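Local coordinates for protein imine reductase (Bacillus cereus, PDB 4D3D) that catalyses the NADPH-dependent, S-selective reduction of the imine substrate 2-methylpyrroline, at residues N78-L83 / E161-T166; D250-G255 / R285-G290. All coordinates share one frame; numbering follows the deposited sequence.

Contact 1. Residues N78-L83 / E161-T166; sequences NELVIL and EAHRET
The imidazole of H163 meets L80 with one face and E79 with its edge. L80 brings its CD1 methyl over the face in a CH-pi contact: CD1 lies 4.1 Å from the centroid of the H163 ring and 24° off the ring normal, shifted toward the rim on the side of CG and ND1. The second methyl of L80 passes beyond the ring, and its CD2 meets T166 CG2 tip to tip at 3.7 Å. The leucine fork thus straddles two residues almost one helical turn apart. In T166 the methyl is anti to the backbone N, the orientation that offers carbon rather than the hydroxyl to L80.

With E79 CG anti to the backbone N (chi1 174°) and the chain extended beyond it, the carboxylate reaches the rim of the imidazole, where OE1 is 3.3 Å from H163 CE1. The two planes stand almost perpendicular, 89° apart. No hydrogen bond forms here. The nearby carboxylate would be expected to favour a protonated imidazole. On the same helix, either side of H163 in sequence, R164 NH1 forms a salt bridge to E161 OE2 (2.8 Å), close to the guanidinium plane and on the syn lone pair of OE2; R164 NE forms another with E168.

In the Rossmann-type domain, strand 80-83 runs between strands 23-27 and 106-109, and helix 157-170 packs against its beginning, on the side to which L80 points. L80 also touches V24, V106 and V108, H163 rests on V106, and T166 packs on Y45.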
ATOM      1  N   ASN B  78       9.364  19.420 -38.670  1.00 20.62           N
ATOM      2  CA  ASN B  78       8.697  18.143 -38.653  1.00 20.96           C
ATOM      3  C   ASN B  78       7.233  18.305 -38.217  1.00 19.43           C
ATOM      4  O   ASN B  78       6.841  19.289 -37.531  1.00 18.83           O
ATOM      5  CB  ASN B  78       9.380  17.145 -37.661  1.00 20.82           C
ATOM      6  CG  ASN B  78      10.737  16.715 -38.071  1.00 23.33           C
ATOM      7  OD1 ASN B  78      11.768  17.133 -37.493  1.00 25.21           O
ATOM      8  ND2 ASN B  78      10.795  15.932 -39.098  1.00 22.00           N
ATOM      9  N   GLU B  79       6.442  17.278 -38.550  1.00 21.27           N
ATOM     10  CA  GLU B  79       5.055  17.150 -38.076  1.00 20.51           C
ATOM     11  C   GLU B  79       4.995  16.738 -36.611  1.00 18.55           C
ATOM     12  O   GLU B  79       4.238  17.302 -35.842  1.00 18.51           O
ATOM     13  CB  GLU B  79       4.359  16.057 -38.889  1.00 22.57           C
ATOM     14  CG  GLU B  79       2.958  15.708 -38.435  1.00 26.73           C
ATOM     15  CD  GLU B  79       2.357  14.626 -39.375  1.00 33.74           C
ATOM     16  OE1 GLU B  79       2.995  13.573 -39.610  1.00 38.46           O
ATOM     17  OE2 GLU B  79       1.310  14.918 -39.951  1.00 38.45           O
ATOM     18  N   LEU B  80       5.848  15.781 -36.252  1.00 19.09           N
ATOM     19  CA  LEU B  80       5.880  15.258 -34.870  1.00 19.00           C
ATOM     20  C   LEU B  80       6.926  15.968 -33.998  1.00 17.08           C
ATOM     21  O   LEU B  80       8.133  16.008 -34.371  1.00 18.46           O
ATOM     22  CB  LEU B  80       6.152  13.761 -34.926  1.00 18.90           C
ATOM     23  CG  LEU B  80       6.075  13.056 -33.574  1.00 20.49           C
ATOM     24  CD1 LEU B  80       4.681  13.100 -33.016  1.00 22.42           C
ATOM     25  CD2 LEU B  80       6.562  11.611 -33.674  1.00 21.44           C
ATOM     26  N   VAL B  81       6.445  16.518 -32.856  1.00 18.03           N
ATOM     27  CA  VAL B  81       7.261  17.338 -31.944  1.00 16.48           C
ATOM     28  C   VAL B  81       7.122  16.718 -30.566  1.00 20.00           C
ATOM     29  O   VAL B  81       6.047  16.750 -29.992  1.00 21.26           O
ATOM     30  CB  VAL B  81       6.726  18.774 -31.951  1.00 17.03           C
ATOM     31  CG1 VAL B  81       7.530  19.614 -30.969  1.00 20.81           C
ATOM     32  CG2 VAL B  81       6.690  19.339 -33.372  1.00 17.14           C
ATOM     33  N   ILE B  82       8.215  16.148 -30.053  1.00 18.07           N
ATOM     34  CA  ILE B  82       8.239  15.658 -28.669  1.00 18.38           C
ATOM     35  C   ILE B  82       8.550  16.806 -27.692  1.00 20.54           C
ATOM     36  O   ILE B  82       9.567  17.459 -27.846  1.00 21.32           O
ATOM     37  CB  ILE B  82       9.290  14.548 -28.508  1.00 20.76           C
ATOM     38  CG1 ILE B  82       9.158  13.402 -29.521  1.00 24.69           C
ATOM     39  CG2 ILE B  82       9.308  14.031 -27.058  1.00 20.88           C
ATOM     40  CD1 ILE B  82       7.835  12.820 -29.696  1.00 29.51           C
ATOM     41  N   LEU B  83       7.668  17.088 -26.740  1.00 19.07           N
ATOM     42  CA  LEU B  83       7.913  18.130 -25.781  1.00 19.60           C
ATOM     43  C   LEU B  83       8.361  17.454 -24.474  1.00 22.64           C
ATOM     44  O   LEU B  83       7.545  16.947 -23.713  1.00 23.10           O
ATOM     45  CB  LEU B  83       6.659  18.931 -25.554  1.00 19.21           C
ATOM     46  CG  LEU B  83       6.106  19.653 -26.783  1.00 18.94           C
ATOM     47  CD1 LEU B  83       4.857  20.375 -26.402  1.00 22.19           C
ATOM     48  CD2 LEU B  83       7.095  20.701 -27.236  1.00 22.36           C
ATOM     49  N   GLU B 161      -2.358   6.400 -33.474  1.00 23.92           N
ATOM     50  CA  GLU B 161      -1.943   5.322 -34.336  1.00 24.65           C
ATOM     51  C   GLU B 161      -1.021   5.800 -35.448  1.00 23.44           C
ATOM     52  O   GLU B 161      -0.112   5.077 -35.896  1.00 27.89           O
ATOM     53  CB  GLU B 161      -3.165   4.653 -34.926  1.00 26.90           C
ATOM     54  CG  GLU B 161      -3.956   3.813 -33.932  1.00 32.66           C
ATOM     55  CD  GLU B 161      -3.129   2.683 -33.302  1.00 35.62           C
ATOM     56  OE1 GLU B 161      -2.160   2.167 -33.910  1.00 42.55           O
ATOM     57  OE2 GLU B 161      -3.435   2.309 -32.153  1.00 35.48           O
ATOM     58  N   ALA B 162      -1.217   7.025 -35.891  1.00 24.23           N
ATOM     59  CA  ALA B 162      -0.352   7.559 -36.982  1.00 25.22           C
ATOM     60  C   ALA B 162       1.108   7.693 -36.563  1.00 28.65           C
ATOM     61  O   ALA B 162       2.010   7.643 -37.399  1.00 29.22           O
ATOM     62  CB  ALA B 162      -0.868   8.888 -37.453  1.00 28.31           C
ATOM     63  N   HIS B 163       1.360   7.853 -35.254  1.00 24.80           N
ATOM     64  CA  HIS B 163       2.701   8.095 -34.756  1.00 23.30           C
ATOM     65  C   HIS B 163       3.263   7.007 -33.866  1.00 25.36           C
ATOM     66  O   HIS B 163       4.389   7.125 -33.368  1.00 23.83           O
ATOM     67  CB  HIS B 163       2.772   9.474 -34.101  1.00 23.98           C
ATOM     68  CG  HIS B 163       2.493  10.568 -35.081  1.00 27.28           C
ATOM     69  ND1 HIS B 163       3.408  10.947 -36.052  1.00 28.69           N
ATOM     70  CD2 HIS B 163       1.366  11.257 -35.337  1.00 26.37           C
ATOM     71  CE1 HIS B 163       2.855  11.853 -36.832  1.00 29.31           C
ATOM     72  NE2 HIS B 163       1.612  12.041 -36.433  1.00 26.95           N
ATOM     73  N   ARG B 164       2.498   5.960 -33.676  1.00 23.60           N
ATOM     74  CA  ARG B 164       2.858   4.917 -32.768  1.00 28.25           C
ATOM     75  C   ARG B 164       4.190   4.276 -33.058  1.00 26.57           C
ATOM     76  O   ARG B 164       4.963   3.976 -32.151  1.00 24.97           O
ATOM     77  CB  ARG B 164       1.742   3.870 -32.818  1.00 30.42           C
ATOM     78  CG  ARG B 164       2.010   2.562 -32.196  1.00 35.45           C
ATOM     79  CD  ARG B 164       0.652   1.849 -32.317  1.00 42.34           C
ATOM     80  NE  ARG B 164       0.717   0.819 -31.380  1.00 48.23           N
ATOM     81  CZ  ARG B 164      -0.281   0.346 -30.671  1.00 54.38           C
ATOM     82  NH1 ARG B 164      -1.530   0.778 -30.809  1.00 53.05           N
ATOM     83  NH2 ARG B 164       0.015  -0.605 -29.818  1.00 64.14           N
ATOM     84  N   GLU B 165       4.420   4.030 -34.327  1.00 27.47           N
ATOM     85  CA  GLU B 165       5.678   3.431 -34.738  1.00 28.01           C
ATOM     86  C   GLU B 165       6.901   4.238 -34.272  1.00 26.71           C
ATOM     87  O   GLU B 165       7.857   3.691 -33.718  1.00 24.18           O
ATOM     88  CB  GLU B 165       5.660   3.258 -36.255  1.00 33.15           C
ATOM     89  CG  GLU B 165       6.923   2.587 -36.790  1.00 35.14           C
ATOM     90  CD  GLU B 165       6.839   2.189 -38.276  1.00 40.16           C
ATOM     91  OE1 GLU B 165       6.259   2.886 -39.121  1.00 43.36           O
ATOM     92  OE2 GLU B 165       7.351   1.125 -38.599  1.00 46.83           O
ATOM     93  N   THR B 166       6.886   5.556 -34.490  1.00 25.49           N
ATOM     94  CA  THR B 166       7.972   6.388 -33.995  1.00 23.96           C
ATOM     95  C   THR B 166       8.048   6.360 -32.438  1.00 21.70           C
ATOM     96  O   THR B 166       9.128   6.277 -31.862  1.00 23.72           O
ATOM     97  CB  THR B 166       7.787   7.852 -34.482  1.00 27.11           C
ATOM     98  OG1 THR B 166       7.786   7.864 -35.907  1.00 29.36           O
ATOM     99  CG2 THR B 166       8.876   8.759 -33.923  1.00 26.34           C
TER

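Contact 2. Residues D250-G255 / R285-G290; sequences DRLAMG and RGMKTG
D250 OD1 is hydrogen-bonded to both Y236 OH and S295 OG, while OD2 accepts a bond from the backbone N of F296. D250 thereby ties the start of helix 252-268 to Y236, a residue of the pocket that holds the bound o-acetaldehydyl-hexaethylene glycol. R251 occupies the N-cap position, its carbonyl O receiving G255 N at 3.1 Å.

No hydrogen bond crosses the contact, which is made largely by apolar side chains. The M287 side chain bends at both chi2 (-64°) and chi3 (-61°), curling over the first turn of the opposite helix. Its sulfur lies against the L252 branch, with SD 3.6 Å from L252 CD2 and 3.7 Å from L252 CG. The same curl delivers the terminal methyl to the neighbouring residue, M287 CE being 3.9 Å from A253 CB. The L252 and M287 side chains run antiparallel, alongside one another, and L252 CD2 continues to the helix backbone, 3.7 Å from G286 C, where no side chain intervenes.

The contact joins the start of helix 252-268 to the end of helix 274-288 in the C-terminal domain. The segment after the second helix flanks it: L252 touches H291 and L299, and M287 touches A292. R285, on the same helix as M287, forms a salt bridge with D272 of the second subunit.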
ATOM      1  N   ASP B 250     -16.320  -8.999   6.067  1.00 20.15           N
ATOM      2  CA  ASP B 250     -15.627  -8.091   6.933  1.00 18.18           C
ATOM      3  C   ASP B 250     -16.587  -6.929   7.335  1.00 16.38           C
ATOM      4  O   ASP B 250     -17.459  -6.578   6.594  1.00 17.83           O
ATOM      5  CB  ASP B 250     -14.334  -7.475   6.303  1.00 17.96           C
ATOM      6  CG  ASP B 250     -14.654  -6.304   5.319  1.00 16.88           C
ATOM      7  OD1 ASP B 250     -15.075  -6.502   4.176  1.00 17.46           O
ATOM      8  OD2 ASP B 250     -14.564  -5.134   5.782  1.00 17.24           O
ATOM      9  N   ARG B 251     -16.405  -6.446   8.563  1.00 17.17           N
ATOM     10  CA  ARG B 251     -17.261  -5.343   9.063  1.00 15.82           C
ATOM     11  C   ARG B 251     -16.370  -4.140   9.479  1.00 14.03           C
ATOM     12  O   ARG B 251     -15.325  -4.245  10.138  1.00 14.06           O
ATOM     13  CB  ARG B 251     -18.111  -5.827  10.264  1.00 19.99           C
ATOM     14  CG  ARG B 251     -19.207  -6.787   9.689  1.00 25.00           C
ATOM     15  CD  ARG B 251     -20.359  -7.103  10.563  1.00 35.20           C
ATOM     16  NE  ARG B 251     -21.190  -8.185   9.974  1.00 42.46           N
ATOM     17  CZ  ARG B 251     -22.260  -8.086   9.171  1.00 45.54           C
ATOM     18  NH1 ARG B 251     -22.713  -6.941   8.661  1.00 41.07           N
ATOM     19  NH2 ARG B 251     -22.860  -9.218   8.802  1.00 48.02           N
ATOM     20  N   LEU B 252     -16.839  -2.944   9.091  1.00 14.74           N
ATOM     21  CA  LEU B 252     -16.049  -1.730   9.410  1.00 13.47           C
ATOM     22  C   LEU B 252     -15.698  -1.594  10.878  1.00 13.06           C
ATOM     23  O   LEU B 252     -14.630  -1.167  11.252  1.00 13.29           O
ATOM     24  CB  LEU B 252     -16.802  -0.469   8.949  1.00 13.18           C
ATOM     25  CG  LEU B 252     -16.042   0.840   9.054  1.00 14.02           C
ATOM     26  CD1 LEU B 252     -14.796   0.830   8.165  1.00 14.64           C
ATOM     27  CD2 LEU B 252     -16.912   2.033   8.713  1.00 14.90           C
ATOM     28  N   ALA B 253     -16.630  -1.917  11.802  1.00 13.65           N
ATOM     29  CA  ALA B 253     -16.360  -1.769  13.226  1.00 12.64           C
ATOM     30  C   ALA B 253     -15.166  -2.599  13.640  1.00 12.82           C
ATOM     31  O   ALA B 253     -14.397  -2.189  14.515  1.00 14.18           O
ATOM     32  CB  ALA B 253     -17.598  -2.193  14.023  1.00 13.86           C
ATOM     33  N   MET B 254     -15.042  -3.773  13.023  1.00 14.15           N
ATOM     34  CA  MET B 254     -13.901  -4.663  13.337  1.00 16.36           C
ATOM     35  C   MET B 254     -12.564  -4.067  12.748  1.00 14.26           C
ATOM     36  O   MET B 254     -11.495  -4.220  13.388  1.00 15.96           O
ATOM     37  CB  MET B 254     -14.121  -6.082  12.849  1.00 19.95           C
ATOM     38  CG  MET B 254     -15.309  -6.807  13.450  1.00 27.94           C
ATOM     39  SD  MET B 254     -15.102  -6.979  15.217  1.00 34.50           S
ATOM     40  CE  MET B 254     -14.036  -8.413  15.311  1.00 36.72           C
ATOM     41  N   GLY B 255     -12.651  -3.506  11.581  1.00 14.83           N
ATOM     42  CA  GLY B 255     -11.514  -2.762  10.982  1.00 14.29           C
ATOM     43  C   GLY B 255     -11.070  -1.629  11.842  1.00 15.74           C
ATOM     44  O   GLY B 255      -9.885  -1.435  12.050  1.00 15.52           O
ATOM     45  N   ARG B 285     -14.584   8.457  10.560  1.00 16.82           N
ATOM     46  CA  ARG B 285     -15.556   9.150   9.755  1.00 17.81           C
ATOM     47  C   ARG B 285     -16.543   8.240   9.110  1.00 15.39           C
ATOM     48  O   ARG B 285     -17.714   8.538   9.022  1.00 18.94           O
ATOM     49  CB  ARG B 285     -14.816  10.053   8.699  1.00 16.47           C
ATOM     50  CG  ARG B 285     -14.120  11.221   9.335  1.00 21.60           C
ATOM     51  CD  ARG B 285     -12.888  11.691   8.530  1.00 28.91           C
ATOM     52  NE  ARG B 285     -13.246  12.262   7.320  1.00 30.81           N
ATOM     53  CZ  ARG B 285     -12.388  12.548   6.303  1.00 27.76           C
ATOM     54  NH1 ARG B 285     -11.033  12.184   6.250  1.00 27.30           N
ATOM     55  NH2 ARG B 285     -12.959  13.105   5.307  1.00 27.30           N
ATOM     56  N   GLY B 286     -16.132   7.074   8.649  1.00 13.59           N
ATOM     57  CA  GLY B 286     -17.072   6.112   8.113  1.00 15.09           C
ATOM     58  C   GLY B 286     -18.044   5.567   9.167  1.00 14.13           C
ATOM     59  O   GLY B 286     -19.200   5.324   8.854  1.00 15.42           O
ATOM     60  N   MET B 287     -17.547   5.299  10.357  1.00 14.33           N
ATOM     61  CA  MET B 287     -18.389   4.848  11.468  1.00 14.09           C
ATOM     62  C   MET B 287     -19.458   5.871  11.814  1.00 14.31           C
ATOM     63  O   MET B 287     -20.628   5.536  11.910  1.00 15.29           O
ATOM     64  CB  MET B 287     -17.511   4.528  12.673  1.00 15.46           C
ATOM     65  CG  MET B 287     -16.628   3.287  12.492  1.00 15.78           C
ATOM     66  SD  MET B 287     -17.504   1.731  12.286  1.00 16.57           S
ATOM     67  CE  MET B 287     -18.406   1.644  13.889  1.00 15.19           C
ATOM     68  N   LYS B 288     -19.032   7.106  11.907  1.00 15.87           N
ATOM     69  CA  LYS B 288     -19.943   8.230  12.249  1.00 16.33           C
ATOM     70  C   LYS B 288     -20.894   8.643  11.193  1.00 17.35           C
ATOM     71  O   LYS B 288     -21.789   9.492  11.483  1.00 17.70           O
ATOM     72  CB  LYS B 288     -19.123   9.368  12.732  1.00 20.04           C
ATOM     73  CG  LYS B 288     -18.447   9.228  14.069  1.00 22.05           C
ATOM     74  CD  LYS B 288     -17.684  10.551  14.221  1.00 32.00           C
ATOM     75  CE  LYS B 288     -16.744  10.469  15.357  1.00 36.86           C
ATOM     76  NZ  LYS B 288     -15.949  11.741  15.344  1.00 40.00           N
ATOM     77  N   THR B 289     -20.811   8.103   9.993  1.00 16.26           N
ATOM     78  CA  THR B 289     -21.809   8.216   8.984  1.00 17.08           C
ATOM     79  C   THR B 289     -22.656   6.988   8.742  1.00 17.42           C
ATOM     80  O   THR B 289     -23.300   6.795   7.724  1.00 19.57           O
ATOM     81  CB  THR B 289     -21.199   8.721   7.641  1.00 18.89           C
ATOM     82  OG1 THR B 289     -20.074   7.890   7.276  1.00 18.79           O
ATOM     83  CG2 THR B 289     -20.724  10.101   7.835  1.00 19.88           C
ATOM     84  N   GLY B 290     -22.605   6.063   9.709  1.00 16.54           N
ATOM     85  CA  GLY B 290     -23.532   4.925   9.735  1.00 14.71           C
ATOM     86  C   GLY B 290     -23.147   3.670   9.032  1.00 16.89           C
ATOM     87  O   GLY B 290     -24.025   2.988   8.494  1.00 17.60           O
TER

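In the fold
From the N terminus, the chain builds the first strands of the Rossmann-type sheet before reaching strand 80-83. Contact 1 closes when helix 157-170 returns to that strand after 77 intervening residues, tying a late helix to the middle of the sheet. The chain then leaves through strand 171-175 and the long helix 182-210 for the C-terminal domain. There contact 2 closes a shorter loop of 29 residues, mostly helical, joining two successive helices. The contacts follow in series, neither nested nor crossed. They lie on opposite sides of the chain's centre, with nearest atoms about 36 Å apart: contact 1 in the Rossmann-type domain and contact 2 in the C-terminal domain.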